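Local coordinates for protein serine--tRNA ligase, cytoplasmic (Candida albicans, PDB 3QO8) that catalyses the attachment of serine to tRNA(Ser), first activating the amino acid with ATP as Ser-AMP and then transferring it to the acceptor end of the tRNA, at residues D50-K55 with E81-E86; H285-D288 with F293-H296; K365-C370 with T408-C413. All coordinates share one frame; numbering follows the deposited sequence.

Contact 1: residues D50-K55 with E81-E86; sequences DEHNKK and EKLSNE
A buried histidine, His-52, links the two helices through a hydrogen bond to the carboxylate of Glu-86. Its NE2 donates to Glu-86 OE1 over 2.7 Å, taking the oxygen's anti lone pair, and the bond is somewhat bent (148° at the hydrogen). CG of the histidine sits anti to its own carbonyl carbon (chi1 -85°), which sends the ring across to the other helix. ND1 bonds to the carbonyl of Asp-48 one turn earlier, limiting ring rotation; acceptors at both nitrogens are consistent with a protonated, positively charged imidazolium. The carboxylate is shared too: Lys-82 NZ, one turn back on the same helix, forms a salt bridge of 2.8 Å with Glu-86 OE2, on the syn side but tilted out of the carboxylate plane, and probably helps to keep the glutamate ionised. The Leu-83 carbonyl oxygen lies at the ring edge, 3.5 Å from His-52 CD2. Leu-83 packs beside it with both methyls, CD1 against Lys-55 CB at 3.8 Å and CD2 near Lys-55 CD. The axes of the two segments approach to 10.0 Å and run at 158°, as in the long antiparallel two-helix arm, the N-terminal tRNA-binding extension of seryl-tRNA synthetases.

Contact 2: residues H285-D288 with F293-H296; sequences HGKD and FRVH. With SSA (5'-O-(N-(L-seryl)-sulfamoyl)adenosine), chain B.
Asp-288 and Arg-294 meet nearly flat, their carboxylate and guanidinium planes 22° apart, across the loop that joins the antiparallel strands 269-278 and 297-307, the motif 2 hairpin of class II synthetases. The carboxylate comes to the edge of the guanidinium group, where Arg-294 NE donates to Asp-288 OD2 at 2.9 Å. The bond is close to straight, 166° at the hydrogen, and uses the oxygen's anti lone pair. Arg-294 can present this edge because its chain runs straight out from the backbone and then bends at chi3 (-63°); its NH1 goes on to a salt bridge with Glu-281, so the guanidinium group is held by two acids.

The ring of Phe-293 also lies against Asp-288, obliquely, its CD2 3.9 Å from the aspartate CG. Lys-287 CE packs 4.0 Å from Arg-294 NE, and the like-charged ends of these two chains are close; the acids bound to Arg-294 probably offset its charge beside the lysine. A water bridges Asp-288 O and Arg-294 N, accepting from the latter.

Adenine recognition falls to the main chain of the next residue. Val-295 N donates to SSA N1, the adenine nitrogen of the seryl-sulfamoyl adenosine, in a nearly straight bond of 2.9 Å. The exocyclic amine SSA N6 donates to Val-295 O, also at 2.9 Å but bent, completing a two-point reading of the base's Watson-Crick edge. Arg-294 lies alongside, its CG 3.8 Å from SSA N6, and the Phe-293 carbonyl oxygen comes to 3.2 Å from SSA C2.

Contact 3: residues K365-C370 with T408-C413; sequences KELVSC and TERTIC. With MG (magnesium ion), chain C; SSA (5'-O-(N-(L-seryl)-sulfamoyl)adenosine), chain B.
Arg-410, from the helix, and the strand backbone at Glu-366 are joined by a direct hydrogen bond: Arg-410 NH1 donates to Glu-366 O at 3.1 Å. The bond is nearly straight (168°), with the oxygen in the guanidinium plane, although the donor is tilted from the plane of the carbonyl. Arg-410 NE bonds to the carbonyl of Phe-293, so two backbone oxygens fix the rotation of the group. A second, indirect link runs through a water that donates to both Leu-367 O and Thr-411 OG1, a hydroxyl that is also bonded to Ser-406 and Ala-407 O. Within the sheet, Leu-367 and Val-368 both pair with Leu-354, a classic beta bulge. Strand 399-404 and helix 408-419, with Arg-410, form motif 3 of the class II synthetases.

Nonpolar packing lies beside these bonds. The Leu-367 side chain crosses that of Arg-410, with CD2 3.4 Å from CG. SSA C2' lies over one guanidinium face near its rim, while Arg-410 NH2 comes within 3.6 Å of adenine C4.

Metal and ligand bonds gather on the strand side. Glu-366 OE2 and Ser-369 OG each bind magnesium at 2.4 Å, joined by the sulfamoyl oxygen O2S and three waters, which makes six ligands. CG of Glu-366 is anti to the backbone nitrogen (chi1 176°), and the chain runs extended to place OE2 between the metal and SSA O3', which donates to it at 2.7 Å. The other ribose hydroxyl, O2', donates to Leu-367 O.

One carboxylate oxygen thus serves both metal and sugar, coupling the ribose position to magnesium. As the sulfamoyl group stands in for the phosphate of Ser-AMP, the metal probably meets the adenylate phosphate in a similar way.

In the fold
Contacts 2 and 3 form two walls of one active site, their centres about 13 Å apart, and both touch the seryl-adenylate analogue: contact 2 reads the adenine, contact 3 holds the ribose and, through magnesium, the sulfamoyl group. They meet directly at Phe-293 and Arg-410, whose ring and guanidinium group also make a cation-pi interaction; Phe-293 CZ packs 3.6 Å from Lys-365 CE. Contact 1 belongs to the N-terminal tRNA-binding arm, on the opposite side of the chain's centre. Its centre lies about 61 Å from that of either other contact, separating the arm from the catalytic core in this homodimer, across which the tRNA binds.

Contact 1: residues D50-K55 with E81-E86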
loop_
_atom_site.group_PDB
_atom_site.type_symbol
_atom_site.label_atom_id
_atom_site.label_comp_id
_atom_site.label_asym_id
_atom_site.label_seq_id
_atom_site.Cartn_x
_atom_site.Cartn_y
_atom_site.Cartn_z
ATOM N N ASP A 50 -38.527 15.187 -29.117
ATOM C CA ASP A 50 -38.520 16.476 -29.804
ATOM C C ASP A 50 -39.911 16.872 -30.301
ATOM O O ASP A 50 -40.351 18.013 -30.120
ATOM C CB ASP A 50 -37.539 16.444 -30.979
ATOM C CG ASP A 50 -36.309 17.293 -30.735
ATOM O OD1 ASP A 50 -35.399 16.831 -30.011
ATOM O OD2 ASP A 50 -36.254 18.421 -31.270
ATOM N N GLU A 51 -40.595 15.927 -30.939
ATOM C CA GLU A 51 -41.932 16.175 -31.458
ATOM C C GLU A 51 -42.922 16.485 -30.343
ATOM O O GLU A 51 -43.786 17.361 -30.486
ATOM C CB GLU A 51 -42.423 14.974 -32.263
ATOM C CG GLU A 51 -41.511 14.597 -33.410
ATOM C CD GLU A 51 -42.055 13.435 -34.222
ATOM O OE1 GLU A 51 -41.254 12.760 -34.910
ATOM O OE2 GLU A 51 -43.281 13.202 -34.173
ATOM N N HIS A 52 -42.811 15.754 -29.239
ATOM C CA HIS A 52 -43.706 15.982 -28.103
ATOM C C HIS A 52 -43.482 17.375 -27.526
ATOM O O HIS A 52 -44.432 18.047 -27.138
ATOM C CB HIS A 52 -43.535 14.895 -27.033
ATOM C CG HIS A 52 -44.354 13.663 -27.289
ATOM N ND1 HIS A 52 -44.108 12.809 -28.344
ATOM C CD2 HIS A 52 -45.424 13.151 -26.632
ATOM C CE1 HIS A 52 -44.989 11.821 -28.322
ATOM N NE2 HIS A 52 -45.794 12.005 -27.291
ATOM N N ASN A 53 -42.226 17.808 -27.474
ATOM C CA ASN A 53 -41.931 19.171 -27.047
ATOM C C ASN A 53 -42.572 20.190 -27.977
ATOM O O ASN A 53 -43.176 21.160 -27.522
ATOM C CB ASN A 53 -40.426 19.412 -26.945
ATOM C CG ASN A 53 -39.824 18.793 -25.703
ATOM O OD1 ASN A 53 -40.534 18.457 -24.757
ATOM N ND2 ASN A 53 -38.508 18.645 -25.696
ATOM N N LYS A 54 -42.447 19.962 -29.282
ATOM C CA LYS A 54 -43.067 20.849 -30.255
ATOM C C LYS A 54 -44.593 20.898 -30.075
ATOM O O LYS A 54 -45.180 21.981 -30.026
ATOM C CB LYS A 54 -42.677 20.458 -31.686
ATOM C CG LYS A 54 -41.191 20.649 -31.992
ATOM C CD LYS A 54 -40.888 20.500 -33.481
ATOM C CE LYS A 54 -40.862 19.038 -33.927
ATOM N NZ LYS A 54 -39.515 18.395 -33.791
ATOM N N LYS A 55 -45.228 19.731 -29.962
ATOM C CA LYS A 55 -46.675 19.675 -29.737
ATOM C C LYS A 55 -47.065 20.344 -28.418
ATOM O O LYS A 55 -48.020 21.122 -28.367
ATOM C CB LYS A 55 -47.194 18.233 -29.761
ATOM C CG LYS A 55 -47.239 17.591 -31.143
ATOM C CD LYS A 55 -47.962 16.245 -31.093
ATOM C CE LYS A 55 -48.011 15.560 -32.456
ATOM N NZ LYS A 55 -46.658 15.114 -32.905
ATOM N N GLU A 81 -52.304 16.993 -20.964
ATOM C CA GLU A 81 -52.062 15.915 -20.010
ATOM C C GLU A 81 -51.695 14.627 -20.732
ATOM O O GLU A 81 -50.856 13.865 -20.259
ATOM C CB GLU A 81 -53.266 15.690 -19.092
ATOM C CG GLU A 81 -53.412 16.728 -17.990
ATOM C CD GLU A 81 -54.772 16.669 -17.310
ATOM O OE1 GLU A 81 -55.140 17.648 -16.624
ATOM O OE2 GLU A 81 -55.474 15.646 -17.464
ATOM N N LYS A 82 -52.330 14.384 -21.875
ATOM C CA LYS A 82 -52.007 13.225 -22.697
ATOM C C LYS A 82 -50.567 13.294 -23.202
ATOM O O LYS A 82 -49.768 12.379 -22.977
ATOM C CB LYS A 82 -52.983 13.134 -23.876
ATOM C CG LYS A 82 -52.646 12.081 -24.916
ATOM C CD LYS A 82 -53.679 12.087 -26.036
ATOM C CE LYS A 82 -53.316 11.116 -27.147
ATOM N NZ LYS A 82 -52.055 11.502 -27.839
ATOM N N LEU A 83 -50.238 14.380 -23.892
ATOM C CA LEU A 83 -48.897 14.556 -24.441
ATOM C C LEU A 83 -47.853 14.483 -23.334
ATOM O O LEU A 83 -46.784 13.906 -23.511
ATOM C CB LEU A 83 -48.790 15.890 -25.185
ATOM C CG LEU A 83 -49.499 15.978 -26.535
ATOM C CD1 LEU A 83 -49.593 17.419 -26.992
ATOM C CD2 LEU A 83 -48.769 15.128 -27.571
ATOM N N SER A 84 -48.175 15.063 -22.182
ATOM C CA SER A 84 -47.256 15.058 -21.055
ATOM C C SER A 84 -47.017 13.648 -20.522
ATOM O O SER A 84 -45.879 13.265 -20.258
ATOM C CB SER A 84 -47.765 15.963 -19.935
ATOM O OG SER A 84 -46.933 15.820 -18.804
ATOM N N ASN A 85 -48.086 12.873 -20.369
ATOM C CA ASN A 85 -47.944 11.487 -19.929
ATOM C C ASN A 85 -47.115 10.649 -20.899
ATOM O O ASN A 85 -46.307 9.816 -20.480
ATOM C CB ASN A 85 -49.309 10.852 -19.680
ATOM C CG ASN A 85 -49.971 11.395 -18.428
ATOM O OD1 ASN A 85 -49.290 11.752 -17.468
ATOM N ND2 ASN A 85 -51.301 11.476 -18.437
ATOM N N GLU A 86 -47.306 10.880 -22.194
ATOM C CA GLU A 86 -46.506 10.193 -23.215
ATOM C C GLU A 86 -45.043 10.605 -23.116
ATOM O O GLU A 86 -44.144 9.769 -23.204
ATOM C CB GLU A 86 -47.041 10.497 -24.612
ATOM C CG GLU A 86 -48.378 9.850 -24.904
ATOM C CD GLU A 86 -48.990 10.345 -26.192
ATOM O OE1 GLU A 86 -48.334 11.151 -26.884
ATOM O OE2 GLU A 86 -50.127 9.936 -26.510
#

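Contact 2: residues H285-D288 with F293-H296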
loop_
_atom_site.group_PDB
_atom_site.type_symbol
_atom_site.label_atom_id
_atom_site.label_comp_id
_atom_site.label_asym_id
_atom_site.label_seq_id
_atom_site.Cartn_x
_atom_site.Cartn_y
_atom_site.Cartn_z
ATOM N N HIS A 285 -2.914 -19.766 -9.587
ATOM C CA HIS A 285 -2.695 -20.651 -8.451
ATOM C C HIS A 285 -1.456 -21.511 -8.655
ATOM O O HIS A 285 -1.331 -22.203 -9.665
ATOM C CB HIS A 285 -3.918 -21.542 -8.224
ATOM C CG HIS A 285 -5.190 -20.780 -8.022
ATOM N ND1 HIS A 285 -5.644 -20.407 -6.774
ATOM C CD2 HIS A 285 -6.103 -20.317 -8.908
ATOM C CE1 HIS A 285 -6.783 -19.750 -6.901
ATOM N NE2 HIS A 285 -7.083 -19.681 -8.186
ATOM N N GLY A 286 -0.541 -21.457 -7.695
ATOM C CA GLY A 286 0.643 -22.295 -7.724
ATOM C C GLY A 286 1.736 -21.835 -8.674
ATOM O O GLY A 286 2.918 -22.065 -8.413
ATOM N N LYS A 287 1.352 -21.191 -9.774
ATOM C CA LYS A 287 2.331 -20.755 -10.767
ATOM C C LYS A 287 3.286 -19.695 -10.212
ATOM O O LYS A 287 2.856 -18.662 -9.683
ATOM C CB LYS A 287 1.645 -20.265 -12.047
ATOM C CG LYS A 287 0.631 -19.156 -11.837
ATOM C CD LYS A 287 0.013 -18.720 -13.160
ATOM C CE LYS A 287 1.075 -18.235 -14.136
ATOM N NZ LYS A 287 0.483 -17.726 -15.406
ATOM N N ASP A 288 4.585 -19.968 -10.332
ATOM C CA ASP A 288 5.620 -19.095 -9.790
ATOM C C ASP A 288 5.464 -19.011 -8.272
ATOM O O ASP A 288 5.358 -17.922 -7.699
ATOM C CB ASP A 288 5.540 -17.707 -10.433
ATOM C CG ASP A 288 5.459 -17.770 -11.958
ATOM O OD1 ASP A 288 6.254 -18.517 -12.576
ATOM O OD2 ASP A 288 4.587 -17.076 -12.535
ATOM N N PHE A 293 8.851 -13.148 -7.723
ATOM C CA PHE A 293 8.629 -12.979 -9.150
ATOM C C PHE A 293 7.177 -12.654 -9.417
ATOM O O PHE A 293 6.871 -11.776 -10.212
ATOM C CB PHE A 293 9.033 -14.249 -9.927
ATOM C CG PHE A 293 8.777 -14.152 -11.415
ATOM C CD1 PHE A 293 9.771 -13.708 -12.276
ATOM C CD2 PHE A 293 7.539 -14.479 -11.941
ATOM C CE1 PHE A 293 9.537 -13.613 -13.643
ATOM C CE2 PHE A 293 7.296 -14.380 -13.302
ATOM C CZ PHE A 293 8.302 -13.942 -14.155
ATOM N N ARG A 294 6.282 -13.383 -8.763
ATOM C CA ARG A 294 4.859 -13.141 -8.906
ATOM C C ARG A 294 4.254 -13.067 -7.522
ATOM O O ARG A 294 4.101 -14.095 -6.855
ATOM C CB ARG A 294 4.164 -14.265 -9.693
ATOM C CG ARG A 294 2.669 -14.003 -9.844
ATOM C CD ARG A 294 1.936 -15.105 -10.620
ATOM N NE ARG A 294 2.416 -15.196 -11.988
ATOM C CZ ARG A 294 2.081 -14.350 -12.959
ATOM N NH1 ARG A 294 1.251 -13.341 -12.711
ATOM N NH2 ARG A 294 2.577 -14.515 -14.181
ATOM N N VAL A 295 3.929 -11.851 -7.086
ATOM C CA VAL A 295 3.475 -11.618 -5.715
ATOM C C VAL A 295 2.210 -10.778 -5.706
ATOM O O VAL A 295 1.744 -10.354 -6.758
ATOM C CB VAL A 295 4.570 -10.919 -4.885
ATOM C CG1 VAL A 295 5.718 -11.897 -4.575
ATOM C CG2 VAL A 295 5.086 -9.678 -5.631
ATOM N N HIS A 296 1.644 -10.541 -4.519
ATOM C CA HIS A 296 0.395 -9.778 -4.407
ATOM C C HIS A 296 0.637 -8.272 -4.257
ATOM O O HIS A 296 -0.275 -7.481 -4.454
ATOM C CB HIS A 296 -0.449 -10.266 -3.219
ATOM C CG HIS A 296 -1.008 -11.645 -3.406
ATOM N ND1 HIS A 296 -1.920 -11.950 -4.397
ATOM C CD2 HIS A 296 -0.772 -12.800 -2.741
ATOM C CE1 HIS A 296 -2.215 -13.240 -4.338
ATOM N NE2 HIS A 296 -1.538 -13.774 -3.339
HETATM N N10 SSA B . 0.584 -0.300 -16.481
HETATM C CA SSA B . 1.018 -1.435 -17.294
HETATM C CB SSA B . 2.467 -1.238 -17.737
HETATM O OG SSA B . 3.360 -1.369 -16.613
HETATM C C9 SSA B . 0.885 -2.715 -16.519
HETATM O O9 SSA B . 0.567 -2.718 -15.336
HETATM N N8 SSA B . 1.139 -3.833 -17.192
HETATM S S1 SSA B . 1.349 -5.252 -16.479
HETATM O O1S SSA B . 0.140 -5.789 -15.923
HETATM O O2S SSA B . 1.889 -6.159 -17.438
HETATM O "O5'" SSA B . 2.400 -5.115 -15.361
HETATM C "C5'" SSA B . 3.666 -4.531 -15.615
HETATM C "C4'" SSA B . 4.762 -5.421 -15.021
HETATM O "O4'" SSA B . 4.631 -5.606 -13.606
HETATM C "C3'" SSA B . 4.777 -6.827 -15.577
HETATM O "O3'" SSA B . 5.389 -6.835 -16.875
HETATM C "C2'" SSA B . 5.593 -7.550 -14.511
HETATM O "O2'" SSA B . 6.998 -7.288 -14.692
HETATM C "C1'" SSA B . 5.155 -6.869 -13.214
HETATM N N9 SSA B . 4.096 -7.658 -12.552
HETATM C C8 SSA B . 2.836 -7.840 -12.979
HETATM N N7 SSA B . 2.192 -8.637 -12.099
HETATM C C5 SSA B . 3.065 -8.939 -11.119
HETATM C C6 SSA B . 2.971 -9.692 -9.965
HETATM N N6 SSA B . 1.801 -10.300 -9.670
HETATM N N1 SSA B . 4.051 -9.806 -9.156
HETATM C C2 SSA B . 5.201 -9.197 -9.467
HETATM N N3 SSA B . 5.317 -8.452 -10.574
HETATM C C4 SSA B . 4.265 -8.325 -11.415
HETATM O O HOH W 1 7.217 -15.627 -7.229
#

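Contact 3: residues K365-C370 with T408-C413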
loop_
_atom_site.group_PDB
_atom_site.type_symbol
_atom_site.label_atom_id
_atom_site.label_comp_id
_atom_site.label_asym_id
_atom_site.label_seq_id
_atom_site.Cartn_x
_atom_site.Cartn_y
_atom_site.Cartn_z
ATOM N N LYS A 365 11.315 -14.187 -19.719
ATOM C CA LYS A 365 10.151 -13.889 -18.869
ATOM C C LYS A 365 9.763 -12.432 -18.962
ATOM O O LYS A 365 10.619 -11.555 -18.940
ATOM C CB LYS A 365 10.453 -14.205 -17.401
ATOM C CG LYS A 365 11.025 -15.606 -17.163
ATOM C CD LYS A 365 9.941 -16.647 -17.175
ATOM C CE LYS A 365 9.494 -16.981 -15.766
ATOM N NZ LYS A 365 8.483 -18.075 -15.769
ATOM N N GLU A 366 8.465 -12.178 -19.026
ATOM C CA GLU A 366 7.959 -10.820 -19.140
ATOM C C GLU A 366 8.398 -9.901 -17.980
ATOM O O GLU A 366 8.156 -10.210 -16.818
ATOM C CB GLU A 366 6.441 -10.873 -19.187
ATOM C CG GLU A 366 5.799 -9.492 -19.214
ATOM C CD GLU A 366 4.358 -9.521 -18.754
ATOM O OE1 GLU A 366 3.727 -10.597 -18.814
ATOM O OE2 GLU A 366 3.859 -8.462 -18.333
ATOM N N LEU A 367 9.037 -8.775 -18.295
ATOM C CA LEU A 367 9.338 -7.741 -17.282
ATOM C C LEU A 367 8.622 -6.422 -17.582
ATOM O O LEU A 367 8.509 -5.558 -16.717
ATOM C CB LEU A 367 10.840 -7.440 -17.221
ATOM C CG LEU A 367 11.784 -8.543 -16.734
ATOM C CD1 LEU A 367 13.138 -7.938 -16.442
ATOM C CD2 LEU A 367 11.240 -9.219 -15.490
ATOM N N VAL A 368 8.192 -6.255 -18.828
ATOM C CA VAL A 368 7.655 -4.989 -19.294
ATOM C C VAL A 368 6.520 -5.195 -20.283
ATOM O O VAL A 368 6.637 -6.027 -21.194
ATOM C CB VAL A 368 8.761 -4.142 -19.988
ATOM C CG1 VAL A 368 8.150 -2.966 -20.750
ATOM C CG2 VAL A 368 9.794 -3.657 -18.974
ATOM N N SER A 369 5.425 -4.448 -20.102
ATOM C CA SER A 369 4.422 -4.291 -21.154
ATOM C C SER A 369 4.335 -2.822 -21.526
ATOM O O SER A 369 4.300 -1.957 -20.653
ATOM C CB SER A 369 3.038 -4.772 -20.711
ATOM O OG SER A 369 2.975 -6.182 -20.695
ATOM N N CYS A 370 4.282 -2.555 -22.824
ATOM C CA CYS A 370 4.246 -1.210 -23.369
ATOM C C CYS A 370 3.070 -1.138 -24.344
ATOM O O CYS A 370 3.031 -1.882 -25.324
ATOM C CB CYS A 370 5.565 -0.923 -24.104
ATOM S SG CYS A 370 5.662 0.724 -24.934
ATOM N N THR A 408 9.916 -3.640 -9.753
ATOM C CA THR A 408 11.229 -3.773 -9.129
ATOM C C THR A 408 11.527 -5.167 -8.549
ATOM O O THR A 408 12.635 -5.689 -8.718
ATOM C CB THR A 408 11.479 -2.661 -8.070
ATOM O OG1 THR A 408 10.485 -2.751 -7.046
ATOM C CG2 THR A 408 11.371 -1.261 -8.726
ATOM N N GLU A 409 10.571 -5.758 -7.848
ATOM C CA GLU A 409 10.815 -7.085 -7.279
ATOM C C GLU A 409 11.101 -8.101 -8.406
ATOM O O GLU A 409 12.015 -8.922 -8.291
ATOM C CB GLU A 409 9.646 -7.556 -6.410
ATOM C CG GLU A 409 9.676 -6.983 -4.947
ATOM C CD GLU A 409 9.056 -5.592 -4.810
ATOM O OE1 GLU A 409 8.593 -5.030 -5.817
ATOM O OE2 GLU A 409 9.043 -5.049 -3.675
ATOM N N ARG A 410 10.330 -8.047 -9.490
ATOM C CA ARG A 410 10.569 -8.985 -10.598
ATOM C C ARG A 410 11.886 -8.685 -11.315
ATOM O O ARG A 410 12.614 -9.597 -11.728
ATOM C CB ARG A 410 9.401 -9.038 -11.593
ATOM C CG ARG A 410 9.610 -10.133 -12.655
ATOM C CD ARG A 410 8.418 -10.289 -13.607
ATOM N NE ARG A 410 7.250 -10.791 -12.893
ATOM C CZ ARG A 410 6.122 -11.154 -13.489
ATOM N NH1 ARG A 410 6.027 -11.097 -14.818
ATOM N NH2 ARG A 410 5.107 -11.596 -12.758
ATOM N N THR A 411 12.212 -7.402 -11.446
ATOM C CA THR A 411 13.504 -7.024 -11.997
ATOM C C THR A 411 14.649 -7.530 -11.116
ATOM O O THR A 411 15.675 -7.948 -11.619
ATOM C CB THR A 411 13.610 -5.500 -12.203
ATOM O OG1 THR A 411 12.678 -5.116 -13.218
ATOM C CG2 THR A 411 15.013 -5.109 -12.648
ATOM N N ILE A 412 14.474 -7.486 -9.799
ATOM C CA ILE A 412 15.465 -8.069 -8.905
ATOM C C ILE A 412 15.658 -9.548 -9.220
ATOM O O ILE A 412 16.792 -10.035 -9.282
ATOM C CB ILE A 412 15.090 -7.903 -7.423
ATOM C CG1 ILE A 412 15.300 -6.440 -6.986
ATOM C CG2 ILE A 412 15.933 -8.872 -6.560
ATOM C CD1 ILE A 412 14.721 -6.092 -5.584
ATOM N N CYS A 413 14.562 -10.266 -9.443
ATOM C CA CYS A 413 14.683 -11.691 -9.785
ATOM C C CYS A 413 15.594 -11.922 -10.996
ATOM O O CYS A 413 16.416 -12.835 -11.006
ATOM C CB CYS A 413 13.309 -12.305 -10.047
ATOM S SG CYS A 413 12.245 -12.307 -8.587
HETATM MG MG MG C . 1.763 -7.682 -19.264
HETATM N N10 SSA B . 0.584 -0.300 -16.481
HETATM C CA SSA B . 1.018 -1.435 -17.294
HETATM C CB SSA B . 2.467 -1.238 -17.737
HETATM O OG SSA B . 3.360 -1.369 -16.613
HETATM C C9 SSA B . 0.885 -2.715 -16.519
HETATM O O9 SSA B . 0.567 -2.718 -15.336
HETATM N N8 SSA B . 1.139 -3.833 -17.192
HETATM S S1 SSA B . 1.349 -5.252 -16.479
HETATM O O1S SSA B . 0.140 -5.789 -15.923
HETATM O O2S SSA B . 1.889 -6.159 -17.438
HETATM O "O5'" SSA B . 2.400 -5.115 -15.361
HETATM C "C5'" SSA B . 3.666 -4.531 -15.615
HETATM C "C4'" SSA B . 4.762 -5.421 -15.021
HETATM O "O4'" SSA B . 4.631 -5.606 -13.606
HETATM C "C3'" SSA B . 4.777 -6.827 -15.577
HETATM O "O3'" SSA B . 5.389 -6.835 -16.875
HETATM C "C2'" SSA B . 5.593 -7.550 -14.511
HETATM O "O2'" SSA B . 6.998 -7.288 -14.692
HETATM C "C1'" SSA B . 5.155 -6.869 -13.214
HETATM N N9 SSA B . 4.096 -7.658 -12.552
HETATM C C8 SSA B . 2.836 -7.840 -12.979
HETATM N N7 SSA B . 2.192 -8.637 -12.099
HETATM C C5 SSA B . 3.065 -8.939 -11.119
HETATM C C6 SSA B . 2.971 -9.692 -9.965
HETATM N N6 SSA B . 1.801 -10.300 -9.670
HETATM N N1 SSA B . 4.051 -9.806 -9.156
HETATM C C2 SSA B . 5.201 -9.197 -9.467
HETATM N N3 SSA B . 5.317 -8.452 -10.574
HETATM C C4 SSA B . 4.265 -8.325 -11.415
HETATM O O HOH W 2 10.285 -4.946 -14.798
HETATM O O HOH W 3 0.377 -9.524 -18.249
HETATM O O HOH W 4 1.729 -9.220 -21.088
HETATM O O HOH W 5 -0.466 -6.535 -19.948
#